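Local coordinates for DUF3863 domain-containing protein (Parabacteroides distasonis, PDB 3LM3) that is of unknown function but probably acts as a glycoside hydrolase or a deacetylase, at residues L72-M78 and D104-F109; P144-M148 and T321-E327; I173-H177 and Q417-R421. The contacts are given in a common frame with arbitrary orientation. Residues are numbered along the deposited sequence.

Contact 1: L72-M78 and D104-F109; sequences LTWGFTM and DEVTYF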
ATOM      1  N   LEU A  72     -12.767   5.722   6.850  1.00  6.67           N
ATOM      2  CA  LEU A  72     -11.333   5.646   6.619  1.00  6.01           C
ATOM      3  C   LEU A  72     -10.616   5.205   7.888  1.00  7.26           C
ATOM      4  O   LEU A  72     -11.206   5.086   8.961  1.00  7.40           O
ATOM      5  CB  LEU A  72     -10.831   6.990   6.117  1.00  6.01           C
ATOM      6  CG  LEU A  72     -11.009   8.230   6.993  1.00  7.93           C
ATOM      7  CD1 LEU A  72     -10.086   8.249   8.218  1.00 10.18           C
ATOM      8  CD2 LEU A  72     -10.841   9.518   6.131  1.00  8.65           C
ATOM      9  N   THR A  73      -9.322   4.945   7.761  1.00  6.40           N
ATOM     10  CA  THR A  73      -8.463   4.589   8.862  1.00  7.43           C
ATOM     11  C   THR A  73      -7.636   5.774   9.291  1.00  7.82           C
ATOM     12  O   THR A  73      -6.882   6.318   8.481  1.00  7.50           O
ATOM     13  CB  THR A  73      -7.540   3.444   8.442  1.00  6.24           C
ATOM     14  OG1 THR A  73      -8.336   2.311   8.060  1.00  7.45           O
ATOM     15  CG2 THR A  73      -6.567   3.036   9.539  1.00  7.71           C
ATOM     16  N   TRP A  74      -7.739   6.141  10.560  1.00  6.82           N
ATOM     17  CA  TRP A  74      -6.835   7.116  11.175  1.00  5.70           C
ATOM     18  C   TRP A  74      -5.663   6.356  11.737  1.00  6.56           C
ATOM     19  O   TRP A  74      -5.837   5.444  12.549  1.00  8.46           O
ATOM     20  CB  TRP A  74      -7.560   7.829  12.303  1.00  6.24           C
ATOM     21  CG  TRP A  74      -8.739   8.649  11.874  1.00  6.73           C
ATOM     22  CD1 TRP A  74     -10.066   8.283  11.948  1.00  7.07           C
ATOM     23  CD2 TRP A  74      -8.728   9.989  11.342  1.00  5.84           C
ATOM     24  NE1 TRP A  74     -10.855   9.311  11.496  1.00  6.11           N
ATOM     25  CE2 TRP A  74     -10.055  10.367  11.120  1.00  6.33           C
ATOM     26  CE3 TRP A  74      -7.698  10.902  11.015  1.00  7.29           C
ATOM     27  CZ2 TRP A  74     -10.406  11.617  10.609  1.00  8.25           C
ATOM     28  CZ3 TRP A  74      -8.047  12.148  10.519  1.00  9.50           C
ATOM     29  CH2 TRP A  74      -9.386  12.504  10.313  1.00  8.42           C
ATOM     30  N   GLY A  75      -4.464   6.712  11.332  1.00  6.73           N
ATOM     31  CA  GLY A  75      -3.279   6.051  11.811  1.00  7.70           C
ATOM     32  C   GLY A  75      -2.383   7.020  12.553  1.00  8.47           C
ATOM     33  O   GLY A  75      -2.007   8.064  12.007  1.00  8.14           O
ATOM     34  N   PHE A  76      -2.021   6.685  13.797  1.00  6.09           N
ATOM     35  CA  PHE A  76      -1.212   7.555  14.658  1.00  6.76           C
ATOM     36  C   PHE A  76       0.152   6.947  14.941  1.00  6.61           C
ATOM     37  O   PHE A  76       0.255   5.769  15.277  1.00  6.63           O
ATOM     38  CB  PHE A  76      -1.874   7.701  16.030  1.00  7.96           C
ATOM     39  CG  PHE A  76      -3.128   8.555  16.061  1.00  6.91           C
ATOM     40  CD1 PHE A  76      -4.336   8.101  15.577  1.00  9.10           C
ATOM     41  CD2 PHE A  76      -3.076   9.808  16.619  1.00  9.14           C
ATOM     42  CE1 PHE A  76      -5.476   8.915  15.646  1.00 11.64           C
ATOM     43  CE2 PHE A  76      -4.207  10.627  16.675  1.00  8.57           C
ATOM     44  CZ  PHE A  76      -5.380  10.180  16.183  1.00 10.88           C
ATOM     45  N   THR A  77       1.199   7.767  14.919  1.00  5.67           N
ATOM     46  CA  THR A  77       2.473   7.339  15.473  1.00  6.43           C
ATOM     47  C   THR A  77       2.396   7.268  17.014  1.00  7.25           C
ATOM     48  O   THR A  77       1.470   7.791  17.624  1.00  6.56           O
ATOM     49  CB  THR A  77       3.573   8.306  15.133  1.00  6.34           C
ATOM     50  OG1 THR A  77       3.302   9.570  15.766  1.00  7.39           O
ATOM     51  CG2 THR A  77       3.718   8.448  13.639  1.00  6.91           C
HETATM   52  N   MSE A  78       3.389   6.645  17.639  1.00  6.87           N
HETATM   53  CA  MSE A  78       3.370   6.544  19.092  1.00  6.16           C
HETATM   54  C   MSE A  78       3.396   7.909  19.716  1.00  7.52           C
HETATM   55  O   MSE A  78       2.650   8.182  20.659  1.00  7.92           O
HETATM   56  CB  MSE A  78       4.519   5.692  19.628  1.00  7.92           C
HETATM   57  CG  MSE A  78       4.387   5.454  21.119  1.00  9.38           C
HETATM   58 SE   MSE A  78       2.980   4.189  21.562  0.75 11.26          SE
HETATM   59  CE  MSE A  78       3.976   2.564  21.099  1.00  9.25           C
ATOM     60  N   ASP A 104     -15.144   5.110  11.358  1.00  7.19           N
ATOM     61  CA  ASP A 104     -13.725   5.162  10.989  1.00  6.87           C
ATOM     62  C   ASP A 104     -12.964   4.207  11.915  1.00  7.99           C
ATOM     63  O   ASP A 104     -13.367   3.982  13.047  1.00  7.81           O
ATOM     64  CB  ASP A 104     -13.131   6.568  11.120  1.00  7.15           C
ATOM     65  CG  ASP A 104     -13.633   7.549  10.068  1.00  7.13           C
ATOM     66  OD1 ASP A 104     -14.159   7.094   9.023  1.00  7.18           O
ATOM     67  OD2 ASP A 104     -13.445   8.762  10.338  1.00  7.49           O
ATOM     68  N   GLU A 105     -11.844   3.698  11.420  1.00  6.21           N
ATOM     69  CA  GLU A 105     -10.916   2.878  12.188  1.00  6.17           C
ATOM     70  C   GLU A 105      -9.870   3.803  12.833  1.00  6.67           C
ATOM     71  O   GLU A 105      -9.509   4.837  12.268  1.00  6.45           O
ATOM     72  CB  GLU A 105     -10.251   1.863  11.240  1.00  6.30           C
ATOM     73  CG  GLU A 105      -9.199   0.968  11.812  1.00  6.81           C
ATOM     74  CD  GLU A 105      -8.798  -0.132  10.870  1.00 10.07           C
ATOM     75  OE1 GLU A 105      -8.555   0.143   9.680  1.00  8.91           O
ATOM     76  OE2 GLU A 105      -8.719  -1.304  11.307  1.00 11.76           O
ATOM     77  N   VAL A 106      -9.347   3.396  13.987  1.00  6.71           N
ATOM     78  CA  VAL A 106      -8.291   4.108  14.679  1.00  6.85           C
ATOM     79  C   VAL A 106      -7.195   3.121  14.991  1.00  8.25           C
ATOM     80  O   VAL A 106      -7.423   2.107  15.676  1.00  6.90           O
ATOM     81  CB  VAL A 106      -8.810   4.713  15.991  1.00  8.01           C
ATOM     82  CG1 VAL A 106      -7.677   5.574  16.680  1.00  9.04           C
ATOM     83  CG2 VAL A 106     -10.082   5.570  15.732  1.00  9.19           C
ATOM     84  N   THR A 107      -6.010   3.364  14.444  1.00  6.81           N
ATOM     85  CA  THR A 107      -4.935   2.415  14.655  1.00  6.65           C
ATOM     86  C   THR A 107      -3.561   3.049  14.655  1.00  7.26           C
ATOM     87  O   THR A 107      -3.403   4.268  14.623  1.00  7.85           O
ATOM     88  CB  THR A 107      -5.016   1.232  13.622  1.00  5.61           C
ATOM     89  OG1 THR A 107      -4.235   0.141  14.130  1.00  7.29           O
ATOM     90  CG2 THR A 107      -4.538   1.669  12.208  1.00  8.63           C
ATOM     91  N   TYR A 108      -2.566   2.190  14.844  1.00  6.39           N
ATOM     92  CA  TYR A 108      -1.150   2.542  14.972  1.00  6.60           C
ATOM     93  C   TYR A 108      -0.495   2.611  13.601  1.00  6.83           C
ATOM     94  O   TYR A 108      -0.681   1.725  12.751  1.00  7.40           O
ATOM     95  CB  TYR A 108      -0.460   1.480  15.840  1.00  6.40           C
ATOM     96  CG  TYR A 108       0.963   1.768  16.263  1.00  6.67           C
ATOM     97  CD1 TYR A 108       1.339   3.021  16.661  1.00  6.84           C
ATOM     98  CD2 TYR A 108       1.930   0.761  16.285  1.00  8.87           C
ATOM     99  CE1 TYR A 108       2.672   3.297  17.056  1.00 10.34           C
ATOM    100  CE2 TYR A 108       3.239   1.029  16.703  1.00  7.21           C
ATOM    101  CZ  TYR A 108       3.596   2.316  17.067  1.00 10.91           C
ATOM    102  OH  TYR A 108       4.872   2.721  17.463  1.00 11.41           O
ATOM    103  N   PHE A 109       0.317   3.653  13.406  1.00  6.47           N
ATOM    104  CA  PHE A 109       1.070   3.923  12.163  1.00  6.49           C
ATOM    105  C   PHE A 109       2.492   4.286  12.566  1.00  7.33           C
ATOM    106  O   PHE A 109       2.820   5.467  12.704  1.00  7.77           O
ATOM    107  CB  PHE A 109       0.414   5.071  11.374  1.00  6.02           C
ATOM    108  CG  PHE A 109       0.790   5.130   9.921  1.00  6.86           C
ATOM    109  CD1 PHE A 109       2.078   4.953   9.497  1.00  7.83           C
ATOM    110  CD2 PHE A 109      -0.169   5.394   8.967  1.00  6.73           C
ATOM    111  CE1 PHE A 109       2.411   5.015   8.131  1.00  9.18           C
ATOM    112  CE2 PHE A 109       0.136   5.453   7.626  1.00  8.50           C
ATOM    113  CZ  PHE A 109       1.443   5.248   7.205  1.00  8.79           C
TER
HETATM  114  O   HOH W   1       5.715   5.410  16.232  1.00  8.42           O
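This is the strand pair of a beta-alpha-beta unit: strands 73-76 and 105-108 run parallel, 26° apart, and the chain between them is mostly helix. Such units build the parallel sheet of the fold, in which strand 21-29 bonds the other edge of strand 73-76.

The backbone ladder has five rungs. Leu72 O accepts from Glu105 N (2.9 Å), Glu105 O from Trp74 N (2.8 Å), Trp74 O from Thr107 N (2.8 Å), Thr107 O from Phe76 N (2.9 Å) and Phe76 O from Phe109 N (2.8 Å).

Side-chain polar bonds gather at the strand starts. The short carboxylate of Asp104 clamps two donors, taking Leu72 N at OD1 and the indole Trp74 NE1 at OD2, both at 2.9 Å; Arg60 adds a salt bridge to OD1. On the face that carries Thr73, Glu105 and Thr107, Thr73 OG1 donates to Glu105 OE1 (2.7 Å), and both residues also receive amide hydrogens from the helix that begins at Phe322.

Apolar packing covers the face holding Trp74, Phe76, Val106 and Tyr108. Phe76 CE1 lies 4.1 Å from Val106 CG1, while helix 86-102 lies against Trp74 and Val106. Gly75 leaves room on the other face for the Phe109 ring edge: a CB there would sit 2.9 Å from Phe109 CD2. Selenomethionine Met78 makes an oblique Met-aromatic contact, its SE 5.4 Å from the Tyr108 ring centroid. One water spans this end, accepting from Met78 N at 3.0 Å and donating to Tyr108 OH at 3.1 Å.

Contact 2: P144-M148 and T321-E327; sequences PQSIM and TFGEFGE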
ATOM      1  N   PRO A 144      -8.669  -2.059  16.818  1.00  7.88           N
ATOM      2  CA  PRO A 144      -8.621  -1.885  15.378  1.00  8.94           C
ATOM      3  C   PRO A 144      -8.604  -3.236  14.645  1.00  7.05           C
ATOM      4  O   PRO A 144      -8.237  -4.250  15.243  1.00  9.01           O
ATOM      5  CB  PRO A 144      -7.320  -1.099  15.185  1.00 10.18           C
ATOM      6  CG  PRO A 144      -6.460  -1.570  16.248  1.00  9.25           C
ATOM      7  CD  PRO A 144      -7.390  -1.717  17.453  1.00  8.95           C
ATOM      8  N   GLN A 145      -8.992  -3.248  13.380  1.00  7.55           N
ATOM      9  CA  GLN A 145      -8.938  -4.463  12.573  1.00  6.87           C
ATOM     10  C   GLN A 145      -7.636  -4.557  11.776  1.00  7.73           C
ATOM     11  O   GLN A 145      -7.352  -5.612  11.231  1.00  7.79           O
ATOM     12  CB  GLN A 145     -10.132  -4.524  11.628  1.00  8.08           C
ATOM     13  CG  GLN A 145     -11.444  -4.755  12.342  1.00  9.34           C
ATOM     14  CD  GLN A 145     -12.613  -4.755  11.385  1.00  9.57           C
ATOM     15  OE1 GLN A 145     -12.880  -3.743  10.745  1.00 10.62           O
ATOM     16  NE2 GLN A 145     -13.313  -5.888  11.280  1.00 11.23           N
ATOM     17  N   SER A 146      -6.833  -3.484  11.737  1.00  7.29           N
ATOM     18  CA  SER A 146      -5.545  -3.483  11.018  1.00  6.95           C
ATOM     19  C   SER A 146      -4.533  -2.674  11.803  1.00  6.46           C
ATOM     20  O   SER A 146      -4.922  -1.940  12.746  1.00  8.56           O
ATOM     21  CB  SER A 146      -5.706  -2.854   9.624  1.00  8.42           C
ATOM     22  OG  SER A 146      -5.951  -1.466   9.703  1.00  9.41           O
ATOM     23  N   ILE A 147      -3.263  -2.827  11.416  1.00  6.60           N
ATOM     24  CA  ILE A 147      -2.166  -1.939  11.791  1.00  6.84           C
ATOM     25  C   ILE A 147      -1.585  -1.375  10.498  1.00  6.83           C
ATOM     26  O   ILE A 147      -1.422  -2.105   9.518  1.00  7.56           O
ATOM     27  CB  ILE A 147      -1.061  -2.715  12.546  1.00  7.08           C
ATOM     28  CG1 ILE A 147      -1.607  -3.233  13.870  1.00  8.25           C
ATOM     29  CG2 ILE A 147       0.222  -1.869  12.776  1.00  8.77           C
ATOM     30  CD1 ILE A 147      -1.784  -2.182  15.002  1.00 10.47           C
HETATM   31  N   MSE A 148      -1.239  -0.087  10.501  1.00  7.06           N
HETATM   32  CA  MSE A 148      -0.651   0.594   9.340  1.00  4.94           C
HETATM   33  C   MSE A 148       0.862   0.555   9.463  1.00  7.23           C
HETATM   34  O   MSE A 148       1.493   1.534   9.856  1.00  8.05           O
HETATM   35  CB  MSE A 148      -1.147   2.039   9.226  1.00  6.95           C
HETATM   36  CG  MSE A 148      -2.666   2.169   9.073  1.00  6.83           C
HETATM   37 SE   MSE A 148      -3.447   1.228   7.521  0.75  8.60          SE
HETATM   38  CE  MSE A 148      -2.553   2.189   6.104  1.00  9.12           C
ATOM     39  N   THR A 321     -12.633   1.155   5.637  1.00  6.87           N
ATOM     40  CA  THR A 321     -11.375   1.165   6.360  1.00  5.58           C
ATOM     41  C   THR A 321     -10.425   0.072   5.843  1.00  6.89           C
ATOM     42  O   THR A 321     -10.874  -0.918   5.251  1.00  7.20           O
ATOM     43  CB  THR A 321     -11.561   1.019   7.874  1.00  7.05           C
ATOM     44  OG1 THR A 321     -11.853  -0.353   8.176  1.00  8.29           O
ATOM     45  CG2 THR A 321     -12.665   1.926   8.406  1.00  6.88           C
ATOM     46  N   PHE A 322      -9.117   0.252   6.050  1.00  7.01           N
ATOM     47  CA  PHE A 322      -8.151  -0.810   5.721  1.00  6.59           C
ATOM     48  C   PHE A 322      -8.542  -2.108   6.379  1.00  7.79           C
ATOM     49  O   PHE A 322      -8.536  -3.157   5.751  1.00  7.22           O
ATOM     50  CB  PHE A 322      -6.715  -0.385   6.105  1.00  6.98           C
ATOM     51  CG  PHE A 322      -5.964   0.353   5.007  1.00  6.03           C
ATOM     52  CD1 PHE A 322      -6.160   1.700   4.805  1.00  6.54           C
ATOM     53  CD2 PHE A 322      -5.068  -0.318   4.186  1.00  7.42           C
ATOM     54  CE1 PHE A 322      -5.469   2.388   3.811  1.00  7.65           C
ATOM     55  CE2 PHE A 322      -4.369   0.362   3.184  1.00  8.45           C
ATOM     56  CZ  PHE A 322      -4.579   1.714   2.993  1.00  7.51           C
ATOM     57  N   GLY A 323      -8.845  -2.058   7.682  1.00  7.49           N
ATOM     58  CA  GLY A 323      -9.190  -3.252   8.415  1.00  6.72           C
ATOM     59  C   GLY A 323     -10.446  -3.929   7.883  1.00  7.52           C
ATOM     60  O   GLY A 323     -10.514  -5.165   7.787  1.00  7.69           O
ATOM     61  N   GLU A 324     -11.477  -3.153   7.548  1.00  7.00           N
ATOM     62  CA  GLU A 324     -12.744  -3.732   7.034  1.00  8.63           C
ATOM     63  C   GLU A 324     -12.478  -4.449   5.724  1.00  7.41           C
ATOM     64  O   GLU A 324     -12.977  -5.551   5.472  1.00  8.31           O
ATOM     65  CB  GLU A 324     -13.781  -2.652   6.733  1.00 10.91           C
ATOM     66  CG  GLU A 324     -14.585  -2.152   7.823  1.00 15.89           C
ATOM     67  CD  GLU A 324     -15.599  -1.211   7.167  1.00 22.35           C
ATOM     68  OE1 GLU A 324     -15.233  -0.058   6.924  1.00 11.79           O
ATOM     69  OE2 GLU A 324     -16.683  -1.672   6.742  1.00 23.82           O
ATOM     70  N   PHE A 325     -11.723  -3.812   4.835  1.00  7.21           N
ATOM     71  CA  PHE A 325     -11.439  -4.405   3.543  1.00  6.03           C
ATOM     72  C   PHE A 325     -10.641  -5.692   3.718  1.00  7.13           C
ATOM     73  O   PHE A 325     -10.949  -6.702   3.095  1.00  6.88           O
ATOM     74  CB  PHE A 325     -10.684  -3.436   2.623  1.00  7.13           C
ATOM     75  CG  PHE A 325     -10.247  -4.095   1.348  1.00  6.33           C
ATOM     76  CD1 PHE A 325     -11.170  -4.454   0.373  1.00  6.89           C
ATOM     77  CD2 PHE A 325      -8.909  -4.455   1.161  1.00  7.21           C
ATOM     78  CE1 PHE A 325     -10.768  -5.178  -0.758  1.00  7.65           C
ATOM     79  CE2 PHE A 325      -8.506  -5.161   0.076  1.00  6.69           C
ATOM     80  CZ  PHE A 325      -9.420  -5.508  -0.927  1.00  7.53           C
ATOM     81  N   GLY A 326      -9.598  -5.665   4.538  1.00  6.87           N
ATOM     82  CA  GLY A 326      -8.811  -6.882   4.765  1.00  6.98           C
ATOM     83  C   GLY A 326      -9.659  -8.017   5.290  1.00  7.37           C
ATOM     84  O   GLY A 326      -9.478  -9.159   4.894  1.00  6.88           O
ATOM     85  N   GLU A 327     -10.595  -7.712   6.188  1.00  6.85           N
ATOM     86  CA  GLU A 327     -11.466  -8.775   6.708  1.00  7.21           C
ATOM     87  C   GLU A 327     -12.475  -9.229   5.672  1.00  6.93           C
ATOM     88  O   GLU A 327     -12.794 -10.413   5.657  1.00  8.21           O
ATOM     89  CB  GLU A 327     -12.142  -8.390   8.012  1.00  7.73           C
ATOM     90  CG  GLU A 327     -11.175  -8.304   9.193  1.00  7.45           C
ATOM     91  CD  GLU A 327     -10.602  -9.641   9.610  1.00  9.15           C
ATOM     92  OE1 GLU A 327     -11.096 -10.725   9.215  1.00 10.10           O
ATOM     93  OE2 GLU A 327      -9.616  -9.611  10.361  1.00 10.77           O
TER
HETATM   94  O   HOH W   2      -8.382  -7.986  11.993  1.00  8.33           O
HETATM   95  O   HOH W   3     -12.266  -1.158  10.760  1.00 14.10           O
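Selenomethionine Met148 adopts an all-m conformation that curls its tip over Phe322: Met148 CE stands 3.6 Å from the ring centroid of Phe322, almost on the normal, as a CH-pi contact, and Met148 SE lies 4.0 Å from that centroid as a Met-aromatic one. A flexible, polarisable side chain suits this flat surface. Phe322, with chi1 m, presents that face to it. Next to it Gly323 lets Gln145 close in, Gln145 CB resting 3.6 Å from Gly323 CA, where any CB would clash.

These glycine and phenylalanine residues open helix 322-332, whose first amides bond Thr73 and Glu105, at the starts of two parallel strands, consistent with a beta/alpha barrel fold. A capping box fixes that turn: p-rotamer Thr321 OG1 accepts from Glu324 N (2.9 Å), and Glu324 OE1 accepts from Thr321 N (3.1 Å), while Arg71 salt-bridges Glu324 OE2. Gln145 (chi1 m, chi2 t) points toward the helix, and its OE1 shares a water with Thr321 OG1, each 2.7 Å from it.

Contact 3: I173-H177 and Q417-R421; sequences IWSQH and QKALR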
ATOM      1  N   ILE A 173       4.724  -2.086   0.934  1.00 12.94           N
ATOM      2  CA  ILE A 173       4.857  -0.770   0.229  1.00 11.20           C
ATOM      3  C   ILE A 173       5.254  -1.194  -1.157  1.00  9.18           C
ATOM      4  O   ILE A 173       6.434  -1.296  -1.523  1.00  8.56           O
ATOM      5  CB  ILE A 173       5.815   0.315   0.847  1.00 13.93           C
ATOM      6  CG1 ILE A 173       5.377   0.684   2.279  1.00 16.62           C
ATOM      7  CG2 ILE A 173       5.679   1.606   0.071  1.00 19.19           C
ATOM      8  CD1 ILE A 173       6.050   1.972   2.891  1.00 23.96           C
ATOM      9  N   TRP A 174       4.234  -1.533  -1.946  1.00  7.78           N
ATOM     10  CA  TRP A 174       4.445  -2.314  -3.152  1.00  7.91           C
ATOM     11  C   TRP A 174       5.423  -1.642  -4.094  1.00  6.68           C
ATOM     12  O   TRP A 174       5.265  -0.458  -4.453  1.00  7.89           O
ATOM     13  CB  TRP A 174       3.131  -2.598  -3.915  1.00  8.47           C
ATOM     14  CG  TRP A 174       3.410  -3.560  -5.017  1.00  7.42           C
ATOM     15  CD1 TRP A 174       3.642  -4.900  -4.883  1.00  8.06           C
ATOM     16  CD2 TRP A 174       3.626  -3.254  -6.395  1.00  6.59           C
ATOM     17  NE1 TRP A 174       3.964  -5.451  -6.095  1.00  7.89           N
ATOM     18  CE2 TRP A 174       3.971  -4.454  -7.041  1.00  7.85           C
ATOM     19  CE3 TRP A 174       3.567  -2.076  -7.154  1.00  7.77           C
ATOM     20  CZ2 TRP A 174       4.259  -4.503  -8.394  1.00  8.88           C
ATOM     21  CZ3 TRP A 174       3.859  -2.146  -8.506  1.00  8.15           C
ATOM     22  CH2 TRP A 174       4.192  -3.344  -9.111  1.00  9.67           C
ATOM     23  N   SER A 175       6.444  -2.398  -4.510  1.00  8.99           N
ATOM     24  CA  SER A 175       7.479  -1.992  -5.459  1.00  8.59           C
ATOM     25  C   SER A 175       8.479  -0.991  -4.949  1.00  8.64           C
ATOM     26  O   SER A 175       9.341  -0.583  -5.691  1.00  9.64           O
ATOM     27  CB  SER A 175       6.937  -1.507  -6.809  1.00  9.14           C
ATOM     28  OG  SER A 175       6.440  -0.176  -6.802  1.00  9.48           O
ATOM     29  N   GLN A 176       8.413  -0.602  -3.697  1.00  9.39           N
ATOM     30  CA  GLN A 176       9.318   0.424  -3.187  0.50 11.36           C
ATOM     31  C   GLN A 176      10.773  -0.031  -3.308  1.00 14.14           C
ATOM     32  O   GLN A 176      11.150  -1.113  -2.834  1.00 13.61           O
ATOM     33  CB  GLN A 176       8.995   0.752  -1.725  0.50 12.29           C
ATOM     34  CG  GLN A 176      10.099   1.520  -0.992  0.50 17.01           C
ATOM     35  CD  GLN A 176      10.578   2.706  -1.775  0.50 17.90           C
ATOM     36  OE1 GLN A 176      11.757   3.089  -1.716  0.50 21.57           O
ATOM     37  NE2 GLN A 176       9.685   3.280  -2.545  0.50 18.51           N
ATOM     38  N   HIS A 177      11.578   0.794  -3.979  1.00 18.03           N
ATOM     39  CA  HIS A 177      13.016   0.575  -4.035  0.50 22.73           C
ATOM     40  C   HIS A 177      13.635   1.990  -4.092  1.00 25.06           C
ATOM     41  O   HIS A 177      13.226   2.841  -4.910  1.00 21.82           O
ATOM     42  CB  HIS A 177      13.395  -0.329  -5.239  0.50 23.68           C
ATOM     43  CG  HIS A 177      14.515  -1.310  -4.976  0.50 27.93           C
ATOM     44  ND1 HIS A 177      14.332  -2.508  -4.317  0.50 25.07           N
ATOM     45  CD2 HIS A 177      15.820  -1.291  -5.345  0.50 32.33           C
ATOM     46  CE1 HIS A 177      15.477  -3.164  -4.252  0.50 30.90           C
ATOM     47  NE2 HIS A 177      16.396  -2.450  -4.879  0.50 30.59           N
ATOM     48  N   GLN A 417      11.985  -5.909 -11.863  1.00  7.53           N
ATOM     49  CA  GLN A 417      11.605  -4.763 -12.707  1.00  7.57           C
ATOM     50  C   GLN A 417      12.494  -3.541 -12.580  1.00  8.78           C
ATOM     51  O   GLN A 417      12.591  -2.777 -13.532  1.00  9.34           O
ATOM     52  CB  GLN A 417      10.161  -4.368 -12.439  1.00  8.91           C
ATOM     53  CG  GLN A 417       9.916  -3.795 -11.038  1.00  7.40           C
ATOM     54  CD  GLN A 417       8.450  -3.516 -10.757  1.00  8.74           C
ATOM     55  OE1 GLN A 417       7.689  -3.219 -11.682  1.00  9.49           O
ATOM     56  NE2 GLN A 417       8.053  -3.572  -9.475  1.00  8.20           N
ATOM     57  N   LYS A 418      13.141  -3.335 -11.430  1.00  7.67           N
ATOM     58  CA  LYS A 418      13.966  -2.153 -11.259  1.00  7.96           C
ATOM     59  C   LYS A 418      15.207  -2.188 -12.154  1.00 10.79           C
ATOM     60  O   LYS A 418      15.835  -1.151 -12.400  1.00 12.56           O
ATOM     61  CB  LYS A 418      14.352  -1.963  -9.788  1.00  8.84           C
ATOM     62  CG  LYS A 418      13.183  -1.974  -8.818  1.00  8.98           C
ATOM     63  CD  LYS A 418      12.222  -0.770  -9.007  1.00  9.54           C
ATOM     64  CE  LYS A 418      11.015  -0.930  -8.149  1.00  9.98           C
ATOM     65  NZ  LYS A 418      10.118   0.287  -8.203  1.00 11.04           N
ATOM     66  N   ALA A 419      15.556  -3.377 -12.642  1.00  9.46           N
ATOM     67  CA  ALA A 419      16.592  -3.506 -13.692  1.00 10.78           C
ATOM     68  C   ALA A 419      17.965  -3.005 -13.234  1.00 14.26           C
ATOM     69  O   ALA A 419      18.707  -2.386 -14.024  1.00 15.78           O
ATOM     70  CB  ALA A 419      16.162  -2.800 -14.988  1.00 11.77           C
ATOM     71  N   LEU A 420      18.287  -3.268 -11.978  1.00 13.82           N
ATOM     72  CA  LEU A 420      19.535  -2.775 -11.406  1.00 15.79           C
ATOM     73  C   LEU A 420      20.693  -3.744 -11.566  1.00 15.87           C
ATOM     74  O   LEU A 420      21.831  -3.332 -11.403  1.00 18.66           O
ATOM     75  CB  LEU A 420      19.370  -2.385  -9.946  1.00 19.65           C
ATOM     76  CG  LEU A 420      18.349  -1.252  -9.742  1.00 20.67           C
ATOM     77  CD1 LEU A 420      18.194  -0.952  -8.282  1.00 24.42           C
ATOM     78  CD2 LEU A 420      18.719   0.019 -10.501  1.00 21.06           C
ATOM     79  N   ARG A 421      20.402  -5.001 -11.890  1.00 12.92           N
ATOM     80  CA  ARG A 421      21.427  -6.034 -12.115  1.00 11.25           C
ATOM     81  C   ARG A 421      21.517  -6.440 -13.597  1.00 12.69           C
ATOM     82  O   ARG A 421      20.535  -6.367 -14.328  1.00 12.10           O
ATOM     83  CB  ARG A 421      21.079  -7.282 -11.299  1.00 11.03           C
ATOM     84  CG  ARG A 421      20.869  -7.036  -9.818  1.00 13.99           C
ATOM     85  CD  ARG A 421      20.317  -8.266  -9.150  1.00 13.15           C
ATOM     86  NE  ARG A 421      19.059  -8.722  -9.756  1.00 11.12           N
ATOM     87  CZ  ARG A 421      18.476  -9.895  -9.516  1.00 11.90           C
ATOM     88  NH1 ARG A 421      18.992 -10.749  -8.641  1.00 12.83           N
ATOM     89  NH2 ARG A 421      17.358 -10.219 -10.165  1.00 12.38           N
TER
HETATM   90  O   HOH W   4      10.307   2.472  -5.993  1.00 23.87           O
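Gln417 opens the second segment by extending its amide toward the turn of the first, so that Gln417 NE2 lies 3.6 Å from Ser175 CB and 3.9 Å from Trp174 CH2; the same nitrogen donates to Asp185. Lys418 makes the one direct hydrogen bond between the segments. Its long chain spans the gap, and Lys418 NZ donates to Ser175 O at 2.8 Å, a bond to a backbone carbonyl presented by a type II turn from Ile173 to Gln176. Ser175, at the third position of that turn, takes a positive phi of 72°, and its OG ties back to Trp174 O at 2.6 Å. The ammonium is shared: Ala225 O and Arg227 O also accept from it, and a bridging water accepts from Lys418 NZ (3.1 Å) and His177 N (2.9 Å). The aliphatic part of the lysine is used too, Lys418 CE packing 3.8 Å from His177 CB. After Ala419 the chain turns, and Leu420 sets its apolar side chain beside His177. The contact joins the loop after strand 168-172 to the loop between strand 383-389 and helix 434-443, with helix 222-225 against Trp174 and Ser175, and strands 357-363 and 367-374 bordering Trp174 and Gln417.

Overall arrangement
From the N terminus, contact 1 closes first, returning the chain through its helices to the neighbouring strand of the parallel sheet. Contact 2 opens soon afterwards at 144-148, in series with it, and the two touch: Thr107 OG1 lies 2.6 Å from Ser146 O, a probable hydrogen bond. Before contact 2 closes at 321-327, contact 3 opens at 173-177; it closes last, at 417-421, so contacts 2 and 3 cross. Contacts 1 and 2 share one side of the chain's centre and join strands and a helix start within the alpha/beta part. Contact 3, its centre about 26 Å from that of contact 2, ties this part to the C-terminal region that includes the antiparallel sheet.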